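Local structure of alcohol dehydrogenase (Aeropyrum pernix, 1H2B) at residues 49-62 with 343-357. The protein probably catalyses the NAD-dependent oxidation of alcohols as a zinc-containing, medium-chain type alcohol dehydrogenase of a hyperthermophilic archaeon. Sequence-based numbering, arbitrary orientation.
Sequences AGAGVCHTDLHLVQ and LERLEKGEVLGRAVL. With ZN (zinc ion), chain J; NAJ (nicotinamide-adenine-dinucleotide (acidic form)), chain I; OCA (octanoic acid (caprylic acid)), chain H.
Arg354 lays one face of its guanidinium over the backbone of Val53 and Cys54, with Val53 O and Cys54 CA both off-centre above the plane, while its edge meets the coenzyme: NH1 donates to NAJ O1N at 2.7 Å. NE forms a salt bridge with Glu80. His55 N also donates to NAJ O1N, and the ring donates from ND1 to NAJ O1A in a nearly straight bond (173°). With an alanine here instead of Arg354, NAJ O1N would probably lose the donor NH1 and Glu80 this salt-bridge partner. CG of His55 lies roughly anti to the backbone N (chi1 -153°), which helps bring the ring alongside the pyrophosphate; Leu58 CD1 sits over the ring centre, 3.6 Å above its plane, and a water links NE2 to Glu347 OE1. Here the GroES-like sheet of the medium-chain dehydrogenase catalytic domain takes in the C-terminal strand: Ala51 and Leu357 form an antiparallel hydrogen-bonded pair, and Val53 N reaches Ala355 O at 3.0 Å. Cys54 SG binds the zinc with His79, Asp168 and octanoic acid O1, to which Thr56 OG1 donates, and accepts from Thr56 N, capping helix 55-61. Val53 spreads its methyls between helix and strand, CG1 against Leu343 CD2 (3.7 Å) and CG2 against Leu357 CG (3.7 Å). Leu58 and Leu343 lie antiparallel alongside one another, their CD2 methyls 3.8 Å apart. Leu346 packs CD1 against NAJ O1A, while CD2 rests on the Cys54-His55 backbone.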
ATOM      1  N   ALA B  49     -30.778  19.577  14.055  1.00 15.95           N
ATOM      2  CA  ALA B  49     -31.913  18.624  13.980  1.00 16.82           C
ATOM      3  C   ALA B  49     -31.668  17.386  14.853  1.00 19.11           C
ATOM      4  O   ALA B  49     -32.594  16.830  15.435  1.00 19.79           O
ATOM      5  CB  ALA B  49     -32.204  18.210  12.517  1.00 16.74           C
ATOM      6  N   GLY B  50     -30.414  16.957  14.965  1.00 16.15           N
ATOM      7  CA  GLY B  50     -30.096  15.755  15.742  1.00 15.34           C
ATOM      8  C   GLY B  50     -28.672  15.885  16.259  1.00 15.23           C
ATOM      9  O   GLY B  50     -27.769  16.261  15.503  1.00 16.33           O
ATOM     10  N   ALA B  51     -28.474  15.616  17.550  1.00 15.65           N
ATOM     11  CA  ALA B  51     -27.148  15.700  18.164  1.00 15.85           C
ATOM     12  C   ALA B  51     -26.855  14.408  18.914  1.00 17.36           C
ATOM     13  O   ALA B  51     -27.498  14.085  19.910  1.00 16.14           O
ATOM     14  CB  ALA B  51     -27.104  16.917  19.113  1.00 15.96           C
ATOM     15  N   GLY B  52     -25.951  13.604  18.373  1.00 14.68           N
ATOM     16  CA  GLY B  52     -25.625  12.347  19.027  1.00 16.14           C
ATOM     17  C   GLY B  52     -24.873  12.522  20.323  1.00 14.12           C
ATOM     18  O   GLY B  52     -24.145  13.480  20.509  1.00 15.32           O
ATOM     19  N   VAL B  53     -25.074  11.565  21.235  1.00 14.75           N
ATOM     20  CA  VAL B  53     -24.397  11.564  22.529  1.00 16.20           C
ATOM     21  C   VAL B  53     -23.355  10.430  22.498  1.00 17.15           C
ATOM     22  O   VAL B  53     -23.696   9.285  22.217  1.00 17.30           O
ATOM     23  CB  VAL B  53     -25.355  11.249  23.676  1.00 15.67           C
ATOM     24  CG1 VAL B  53     -24.646  11.374  25.000  1.00 17.36           C
ATOM     25  CG2 VAL B  53     -26.570  12.221  23.646  1.00 20.06           C
ATOM     26  N   CYS B  54     -22.106  10.790  22.706  1.00 16.34           N
ATOM     27  CA  CYS B  54     -20.993   9.870  22.560  1.00 13.79           C
ATOM     28  C   CYS B  54     -20.422   9.464  23.912  1.00 16.09           C
ATOM     29  O   CYS B  54     -20.468  10.263  24.863  1.00 16.08           O
ATOM     30  CB  CYS B  54     -19.915  10.605  21.736  1.00 16.57           C
ATOM     31  SG  CYS B  54     -18.430   9.630  21.322  1.00 16.11           S
ATOM     32  N   HIS B  55     -19.821   8.275  24.012  1.00 14.84           N
ATOM     33  CA  HIS B  55     -19.108   8.006  25.253  1.00 17.05           C
ATOM     34  C   HIS B  55     -18.018   9.051  25.563  1.00 19.45           C
ATOM     35  O   HIS B  55     -17.674   9.280  26.726  1.00 17.56           O
ATOM     36  CB  HIS B  55     -18.550   6.573  25.275  1.00 17.70           C
ATOM     37  CG  HIS B  55     -18.386   6.005  26.659  1.00 16.53           C
ATOM     38  ND1 HIS B  55     -19.090   4.903  27.076  1.00 18.89           N
ATOM     39  CD2 HIS B  55     -17.615   6.395  27.706  1.00 22.56           C
ATOM     40  CE1 HIS B  55     -18.760   4.627  28.332  1.00 21.45           C
ATOM     41  NE2 HIS B  55     -17.864   5.511  28.737  1.00 19.51           N
ATOM     42  N   THR B  56     -17.480   9.718  24.540  1.00 15.89           N
ATOM     43  CA  THR B  56     -16.553  10.799  24.785  1.00 14.30           C
ATOM     44  C   THR B  56     -17.158  11.902  25.635  1.00 15.03           C
ATOM     45  O   THR B  56     -16.411  12.590  26.350  1.00 16.45           O
ATOM     46  CB  THR B  56     -16.087  11.369  23.456  1.00 16.93           C
ATOM     47  OG1 THR B  56     -15.174  10.424  22.888  1.00 15.27           O
ATOM     48  CG2 THR B  56     -15.305  12.704  23.656  1.00 18.02           C
ATOM     49  N   ASP B  57     -18.471  12.079  25.526  1.00 17.08           N
ATOM     50  CA  ASP B  57     -19.157  13.083  26.380  1.00 17.85           C
ATOM     51  C   ASP B  57     -19.088  12.737  27.858  1.00 20.87           C
ATOM     52  O   ASP B  57     -18.921  13.653  28.687  1.00 19.30           O
ATOM     53  CB  ASP B  57     -20.572  13.320  25.881  1.00 17.75           C
ATOM     54  CG  ASP B  57     -20.546  13.883  24.486  1.00 17.58           C
ATOM     55  OD1 ASP B  57     -21.345  13.462  23.616  1.00 17.15           O
ATOM     56  OD2 ASP B  57     -19.682  14.737  24.225  1.00 22.26           O
ATOM     57  N   LEU B  58     -19.131  11.448  28.187  1.00 19.55           N
ATOM     58  CA  LEU B  58     -18.895  11.051  29.574  1.00 21.01           C
ATOM     59  C   LEU B  58     -17.459  11.321  29.986  1.00 18.83           C
ATOM     60  O   LEU B  58     -17.189  11.855  31.074  1.00 22.75           O
ATOM     61  CB  LEU B  58     -19.226   9.579  29.763  1.00 18.54           C
ATOM     62  CG  LEU B  58     -20.666   9.133  29.554  1.00 20.84           C
ATOM     63  CD1 LEU B  58     -20.685   7.632  29.452  1.00 27.58           C
ATOM     64  CD2 LEU B  58     -21.447   9.600  30.788  1.00 22.15           C
ATOM     65  N   HIS B  59     -16.511  10.961  29.125  1.00 18.79           N
ATOM     66  CA  HIS B  59     -15.120  11.281  29.376  1.00 19.45           C
ATOM     67  C   HIS B  59     -14.917  12.785  29.562  1.00 22.44           C
ATOM     68  O   HIS B  59     -14.161  13.189  30.440  1.00 21.55           O
ATOM     69  CB  HIS B  59     -14.183  10.752  28.268  1.00 19.83           C
ATOM     70  CG  HIS B  59     -14.226   9.259  28.050  1.00 18.40           C
ATOM     71  ND1 HIS B  59     -14.400   8.338  29.063  1.00 26.94           N
ATOM     72  CD2 HIS B  59     -14.092   8.538  26.914  1.00 20.41           C
ATOM     73  CE1 HIS B  59     -14.404   7.117  28.550  1.00 21.99           C
ATOM     74  NE2 HIS B  59     -14.172   7.210  27.255  1.00 25.67           N
ATOM     75  N   LEU B  60     -15.612  13.620  28.762  1.00 19.29           N
ATOM     76  CA  LEU B  60     -15.464  15.071  28.879  1.00 19.50           C
ATOM     77  C   LEU B  60     -15.941  15.540  30.248  1.00 21.59           C
ATOM     78  O   LEU B  60     -15.217  16.278  30.921  1.00 22.97           O
ATOM     79  CB  LEU B  60     -16.279  15.787  27.787  1.00 18.49           C
ATOM     80  CG  LEU B  60     -15.506  15.826  26.448  1.00 19.28           C
ATOM     81  CD1 LEU B  60     -16.474  16.176  25.333  1.00 18.48           C
ATOM     82  CD2 LEU B  60     -14.297  16.732  26.427  1.00 22.10           C
ATOM     83  N   VAL B  61     -17.139  15.120  30.620  1.00 24.49           N
ATOM     84  CA  VAL B  61     -17.710  15.523  31.910  1.00 26.33           C
ATOM     85  C   VAL B  61     -16.793  15.040  33.057  1.00 28.27           C
ATOM     86  O   VAL B  61     -16.591  15.764  34.059  1.00 28.15           O
ATOM     87  CB  VAL B  61     -19.133  15.016  32.068  1.00 25.60           C
ATOM     88  CG1 VAL B  61     -19.648  15.272  33.499  1.00 27.64           C
ATOM     89  CG2 VAL B  61     -20.046  15.740  31.102  1.00 27.44           C
ATOM     90  N   GLN B  62     -16.201  13.853  32.891  1.00 26.71           N
ATOM     91  CA  GLN B  62     -15.252  13.325  33.903  1.00 30.71           C
ATOM     92  C   GLN B  62     -13.917  14.090  34.004  1.00 31.57           C
ATOM     93  O   GLN B  62     -13.134  13.879  34.946  1.00 35.12           O
ATOM     94  CB  GLN B  62     -14.969  11.834  33.665  1.00 29.70           C
ATOM     95  CG  GLN B  62     -15.967  10.883  34.273  1.00 34.87           C
ATOM     96  CD  GLN B  62     -16.016   9.548  33.530  1.00 45.40           C
ATOM     97  OE1 GLN B  62     -14.988   9.077  33.023  1.00 52.01           O
ATOM     98  NE2 GLN B  62     -17.206   8.950  33.444  1.00 45.96           N
ATOM     99  N   LEU B 343     -26.911  10.491  29.552  1.00 19.96           N
ATOM    100  CA  LEU B 343     -25.525  10.269  29.960  1.00 18.11           C
ATOM    101  C   LEU B 343     -25.456   9.257  31.107  1.00 23.57           C
ATOM    102  O   LEU B 343     -24.610   8.386  31.110  1.00 22.61           O
ATOM    103  CB  LEU B 343     -24.877  11.580  30.394  1.00 20.60           C
ATOM    104  CG  LEU B 343     -24.523  12.580  29.283  1.00 22.52           C
ATOM    105  CD1 LEU B 343     -24.120  13.920  29.891  1.00 24.38           C
ATOM    106  CD2 LEU B 343     -23.334  11.994  28.457  1.00 19.94           C
ATOM    107  N   GLU B 344     -26.380   9.365  32.072  1.00 21.32           N
ATOM    108  CA  GLU B 344     -26.460   8.336  33.105  1.00 24.38           C
ATOM    109  C   GLU B 344     -26.701   6.920  32.523  1.00 21.61           C
ATOM    110  O   GLU B 344     -26.010   5.943  32.913  1.00 24.04           O
ATOM    111  CB  GLU B 344     -27.558   8.716  34.110  1.00 26.41           C
ATOM    112  CG  GLU B 344     -27.153   9.815  35.086  1.00 35.20           C
ATOM    113  CD  GLU B 344     -28.357  10.432  35.814  1.00 52.42           C
ATOM    114  OE1 GLU B 344     -29.322   9.694  36.149  1.00 53.57           O
ATOM    115  OE2 GLU B 344     -28.343  11.668  36.047  1.00 56.90           O
ATOM    116  N   ARG B 345     -27.664   6.786  31.617  1.00 20.22           N
ATOM    117  CA  ARG B 345     -27.941   5.487  30.993  1.00 22.26           C
ATOM    118  C   ARG B 345     -26.707   4.982  30.243  1.00 22.35           C
ATOM    119  O   ARG B 345     -26.335   3.814  30.333  1.00 22.15           O
ATOM    120  CB  ARG B 345     -29.112   5.591  30.034  1.00 19.78           C
ATOM    121  CG  ARG B 345     -30.460   5.883  30.769  1.00 28.42           C
ATOM    122  CD  ARG B 345     -31.644   5.985  29.866  1.00 22.78           C
ATOM    123  NE  ARG B 345     -31.666   4.892  28.893  1.00 32.51           N
ATOM    124  CZ  ARG B 345     -31.726   5.061  27.574  1.00 33.03           C
ATOM    125  NH1 ARG B 345     -31.807   6.287  27.043  1.00 37.46           N
ATOM    126  NH2 ARG B 345     -31.712   3.998  26.781  1.00 33.98           N
ATOM    127  N   LEU B 346     -26.076   5.890  29.510  1.00 21.67           N
ATOM    128  CA  LEU B 346     -24.881   5.486  28.739  1.00 20.21           C
ATOM    129  C   LEU B 346     -23.785   4.961  29.641  1.00 21.93           C
ATOM    130  O   LEU B 346     -23.158   3.944  29.325  1.00 22.64           O
ATOM    131  CB  LEU B 346     -24.366   6.640  27.848  1.00 20.93           C
ATOM    132  CG  LEU B 346     -23.277   6.260  26.820  1.00 17.53           C
ATOM    133  CD1 LEU B 346     -23.743   5.275  25.784  1.00 16.23           C
ATOM    134  CD2 LEU B 346     -22.867   7.579  26.125  1.00 16.85           C
ATOM    135  N   GLU B 347     -23.537   5.634  30.772  1.00 21.76           N
ATOM    136  CA  GLU B 347     -22.502   5.202  31.716  1.00 21.59           C
ATOM    137  C   GLU B 347     -22.818   3.788  32.215  1.00 23.10           C
ATOM    138  O   GLU B 347     -21.888   3.003  32.477  1.00 25.52           O
ATOM    139  CB  GLU B 347     -22.420   6.195  32.884  1.00 22.50           C
ATOM    140  CG  GLU B 347     -21.482   5.825  34.026  1.00 28.90           C
ATOM    141  CD  GLU B 347     -20.022   5.824  33.633  1.00 40.50           C
ATOM    142  OE1 GLU B 347     -19.647   6.492  32.630  1.00 39.47           O
ATOM    143  OE2 GLU B 347     -19.239   5.155  34.336  1.00 40.74           O
ATOM    144  N   LYS B 348     -24.115   3.477  32.317  1.00 23.04           N
ATOM    145  CA  LYS B 348     -24.568   2.156  32.820  1.00 25.04           C
ATOM    146  C   LYS B 348     -24.715   1.074  31.765  1.00 27.82           C
ATOM    147  O   LYS B 348     -25.076  -0.078  32.071  1.00 26.50           O
ATOM    148  CB  LYS B 348     -25.876   2.271  33.622  1.00 28.66           C
ATOM    149  CG  LYS B 348     -25.762   3.163  34.847  1.00 34.49           C
ATOM    150  CD  LYS B 348     -27.149   3.424  35.435  1.00 44.22           C
ATOM    151  CE  LYS B 348     -27.401   2.546  36.646  1.00 52.64           C
ATOM    152  NZ  LYS B 348     -28.824   2.071  36.724  1.00 55.02           N
ATOM    153  N   GLY B 349     -24.425   1.418  30.508  1.00 21.06           N
ATOM    154  CA  GLY B 349     -24.494   0.438  29.452  1.00 21.75           C
ATOM    155  C   GLY B 349     -25.922   0.156  29.022  1.00 23.52           C
ATOM    156  O   GLY B 349     -26.190  -0.891  28.431  1.00 26.88           O
ATOM    157  N   GLU B 350     -26.818   1.117  29.265  1.00 21.67           N
ATOM    158  CA  GLU B 350     -28.242   0.966  28.964  1.00 23.65           C
ATOM    159  C   GLU B 350     -28.757   1.629  27.698  1.00 25.53           C
ATOM    160  O   GLU B 350     -29.974   1.773  27.524  1.00 24.79           O
ATOM    161  CB  GLU B 350     -29.092   1.438  30.150  1.00 24.11           C
ATOM    162  CG  GLU B 350     -28.702   0.752  31.448  1.00 34.17           C
ATOM    163  CD  GLU B 350     -29.588   1.120  32.622  1.00 40.37           C
ATOM    164  OE1 GLU B 350     -30.243   2.200  32.608  1.00 40.78           O
ATOM    165  OE2 GLU B 350     -29.602   0.309  33.576  1.00 40.56           O
ATOM    166  N   VAL B 351     -27.856   2.052  26.812  1.00 22.35           N
ATOM    167  CA  VAL B 351     -28.272   2.593  25.524  1.00 20.97           C
ATOM    168  C   VAL B 351     -27.979   1.541  24.464  1.00 22.96           C
ATOM    169  O   VAL B 351     -26.819   1.147  24.255  1.00 24.57           O
ATOM    170  CB  VAL B 351     -27.533   3.919  25.195  1.00 19.77           C
ATOM    171  CG1 VAL B 351     -27.960   4.454  23.834  1.00 21.09           C
ATOM    172  CG2 VAL B 351     -27.804   4.975  26.309  1.00 23.48           C
ATOM    173  N   LEU B 352     -29.029   1.070  23.817  1.00 22.61           N
ATOM    174  CA  LEU B 352     -28.869   0.175  22.688  1.00 23.52           C
ATOM    175  C   LEU B 352     -28.555   1.003  21.426  1.00 24.77           C
ATOM    176  O   LEU B 352     -29.412   1.746  20.895  1.00 28.26           O
ATOM    177  CB  LEU B 352     -30.121  -0.702  22.468  1.00 24.94           C
ATOM    178  CG  LEU B 352     -29.928  -1.811  21.417  1.00 23.01           C
ATOM    179  CD1 LEU B 352     -29.164  -2.970  21.997  1.00 26.54           C
ATOM    180  CD2 LEU B 352     -31.286  -2.323  20.947  1.00 32.22           C
ATOM    181  N   GLY B 353     -27.325   0.854  20.934  1.00 21.89           N
ATOM    182  CA  GLY B 353     -26.877   1.661  19.792  1.00 20.52           C
ATOM    183  C   GLY B 353     -26.447   3.053  20.242  1.00 19.28           C
ATOM    184  O   GLY B 353     -25.626   3.186  21.126  1.00 18.80           O
ATOM    185  N   ARG B 354     -27.066   4.076  19.663  1.00 17.91           N
ATOM    186  CA  ARG B 354     -26.675   5.462  19.862  1.00 17.57           C
ATOM    187  C   ARG B 354     -27.862   6.305  20.241  1.00 19.46           C
ATOM    188  O   ARG B 354     -28.852   6.309  19.534  1.00 21.35           O
ATOM    189  CB  ARG B 354     -26.107   5.970  18.533  1.00 18.02           C
ATOM    190  CG  ARG B 354     -25.408   7.302  18.591  1.00 22.00           C
ATOM    191  CD  ARG B 354     -24.338   7.359  19.625  1.00 18.97           C
ATOM    192  NE  ARG B 354     -23.134   8.041  19.209  1.00 15.73           N
ATOM    193  CZ  ARG B 354     -21.951   7.786  19.755  1.00 16.39           C
ATOM    194  NH1 ARG B 354     -21.824   6.841  20.695  1.00 17.47           N
ATOM    195  NH2 ARG B 354     -20.896   8.471  19.351  1.00 17.26           N
ATOM    196  N   ALA B 355     -27.701   7.072  21.313  1.00 16.34           N
ATOM    197  CA  ALA B 355     -28.713   8.044  21.692  1.00 18.31           C
ATOM    198  C   ALA B 355     -28.511   9.304  20.865  1.00 17.73           C
ATOM    199  O   ALA B 355     -27.371   9.760  20.674  1.00 18.68           O
ATOM    200  CB  ALA B 355     -28.619   8.330  23.157  1.00 18.81           C
ATOM    201  N   VAL B 356     -29.613   9.884  20.377  1.00 18.66           N
ATOM    202  CA  VAL B 356     -29.539  11.126  19.566  1.00 16.29           C
ATOM    203  C   VAL B 356     -30.576  12.083  20.178  1.00 18.76           C
ATOM    204  O   VAL B 356     -31.712  11.648  20.452  1.00 20.39           O
ATOM    205  CB  VAL B 356     -29.884  10.838  18.124  1.00 17.43           C
ATOM    206  CG1 VAL B 356     -29.909  12.101  17.297  1.00 18.57           C
ATOM    207  CG2 VAL B 356     -28.845   9.886  17.506  1.00 20.39           C
ATOM    208  N   LEU B 357     -30.162  13.321  20.429  1.00 19.27           N
ATOM    209  CA  LEU B 357     -31.028  14.380  21.019  1.00 18.35           C
ATOM    210  C   LEU B 357     -31.597  15.268  19.945  1.00 21.89           C
ATOM    211  O   LEU B 357     -30.910  15.624  18.998  1.00 21.35           O
ATOM    212  CB  LEU B 357     -30.292  15.233  22.058  1.00 16.81           C
ATOM    213  CG  LEU B 357     -29.544  14.390  23.092  1.00 21.12           C
ATOM    214  CD1 LEU B 357     -28.879  15.343  24.076  1.00 22.11           C
ATOM    215  CD2 LEU B 357     -30.423  13.324  23.802  1.00 24.15           C
TER
HETATM  216 ZN    ZN J1362     -17.406  11.152  19.995  1.00 17.64          ZN
HETATM  217  PA  NAJ I1361     -20.610   3.073  24.114  1.00 17.71           P
HETATM  218  O1A NAJ I1361     -20.756   3.341  25.586  1.00 18.35           O
HETATM  219  O2A NAJ I1361     -21.823   3.268  23.189  1.00 17.12           O
HETATM  220  O5B NAJ I1361     -20.202   1.559  23.816  1.00 17.76           O
HETATM  221  C5B NAJ I1361     -19.266   0.841  24.632  1.00 17.01           C
HETATM  222  C4B NAJ I1361     -19.654  -0.616  24.446  1.00 15.34           C
HETATM  223  O4B NAJ I1361     -18.623  -1.405  25.074  1.00 14.23           O
HETATM  224  C3B NAJ I1361     -21.009  -0.979  25.054  1.00 15.86           C
HETATM  225  O3B NAJ I1361     -21.827  -1.718  24.133  1.00 18.05           O
HETATM  226  C2B NAJ I1361     -20.531  -1.801  26.242  1.00 17.90           C
HETATM  227  O2B NAJ I1361     -21.499  -2.744  26.727  1.00 18.14           O
HETATM  228  C1B NAJ I1361     -19.262  -2.494  25.727  1.00 16.05           C
HETATM  229  N9A NAJ I1361     -18.355  -2.979  26.767  1.00 17.34           N
HETATM  230  C8A NAJ I1361     -18.080  -2.470  28.044  1.00 19.14           C
HETATM  231  N7A NAJ I1361     -17.133  -3.244  28.640  1.00 17.28           N
HETATM  232  C5A NAJ I1361     -16.809  -4.243  27.767  1.00 16.16           C
HETATM  233  C6A NAJ I1361     -15.934  -5.300  27.824  1.00 17.04           C
HETATM  234  N6A NAJ I1361     -15.192  -5.576  28.905  1.00 17.61           N
HETATM  235  N1A NAJ I1361     -15.798  -6.096  26.717  1.00 15.51           N
HETATM  236  C2A NAJ I1361     -16.563  -5.914  25.578  1.00 14.92           C
HETATM  237  N3A NAJ I1361     -17.439  -4.887  25.544  1.00 13.16           N
HETATM  238  C4A NAJ I1361     -17.561  -4.071  26.624  1.00 15.34           C
HETATM  239  O3  NAJ I1361     -19.374   3.949  23.633  1.00 16.09           O
HETATM  240  PN  NAJ I1361     -19.121   4.663  22.207  1.00 15.94           P
HETATM  241  O1N NAJ I1361     -19.723   5.991  22.195  1.00 15.80           O
HETATM  242  O2N NAJ I1361     -19.423   3.709  21.122  1.00 15.31           O
HETATM  243  O5D NAJ I1361     -17.544   4.935  22.338  1.00 14.60           O
HETATM  244  C5D NAJ I1361     -16.672   3.807  22.348  1.00 15.36           C
HETATM  245  C4D NAJ I1361     -15.278   4.257  22.757  1.00 14.07           C
HETATM  246  O4D NAJ I1361     -14.710   4.986  21.654  1.00 15.72           O
HETATM  247  C3D NAJ I1361     -15.258   5.234  23.932  1.00 13.51           C
HETATM  248  O3D NAJ I1361     -13.999   5.084  24.614  1.00 15.30           O
HETATM  249  C2D NAJ I1361     -15.295   6.603  23.239  1.00 16.56           C
HETATM  250  O2D NAJ I1361     -14.823   7.676  24.005  1.00 16.12           O
HETATM  251  C1D NAJ I1361     -14.348   6.281  22.069  1.00 14.56           C
HETATM  252  N1N NAJ I1361     -14.343   7.175  20.911  1.00 14.82           N
HETATM  253  C2N NAJ I1361     -13.186   7.212  20.190  1.00 14.47           C
HETATM  254  C3N NAJ I1361     -13.117   7.982  19.042  1.00 13.13           C
HETATM  255  C7N NAJ I1361     -11.827   8.066  18.294  1.00 14.95           C
HETATM  256  O7N NAJ I1361     -11.835   8.907  17.245  1.00 14.75           O
HETATM  257  N7N NAJ I1361     -10.735   7.337  18.543  1.00 13.75           N
HETATM  258  C4N NAJ I1361     -14.239   8.732  18.557  1.00 16.75           C
HETATM  259  C5N NAJ I1361     -15.457   8.502  19.258  1.00 16.34           C
HETATM  260  C6N NAJ I1361     -15.489   7.767  20.427  1.00 16.13           C
HETATM  261  C1  OCA H1360     -14.586  11.847  19.645  1.00 21.45           C
HETATM  262  C2  OCA H1360     -13.160  11.944  20.207  1.00 22.77           C
HETATM  263  C3  OCA H1360     -12.291  12.868  19.338  1.00 26.84           C
HETATM  264  C4  OCA H1360     -11.002  13.336  19.995  1.00 25.42           C
HETATM  265  C5  OCA H1360     -10.334  14.381  19.102  1.00 26.38           C
HETATM  266  C6  OCA H1360      -8.929  14.719  19.596  1.00 28.97           C
HETATM  267  C7  OCA H1360      -8.174  15.678  18.683  1.00 31.84           C
HETATM  268  C8  OCA H1360      -6.799  15.947  19.270  1.00 35.15           C
HETATM  269  O1  OCA H1360     -15.494  11.283  20.317  1.00 19.71           O
HETATM  270  O2  OCA H1360     -14.845  12.295  18.509  1.00 19.16           O
HETATM  271  O   HOH W   1     -25.357   7.209  23.011  1.00 16.49           O
HETATM  272  O   HOH W   2     -17.092   5.813  31.327  1.00 37.06           O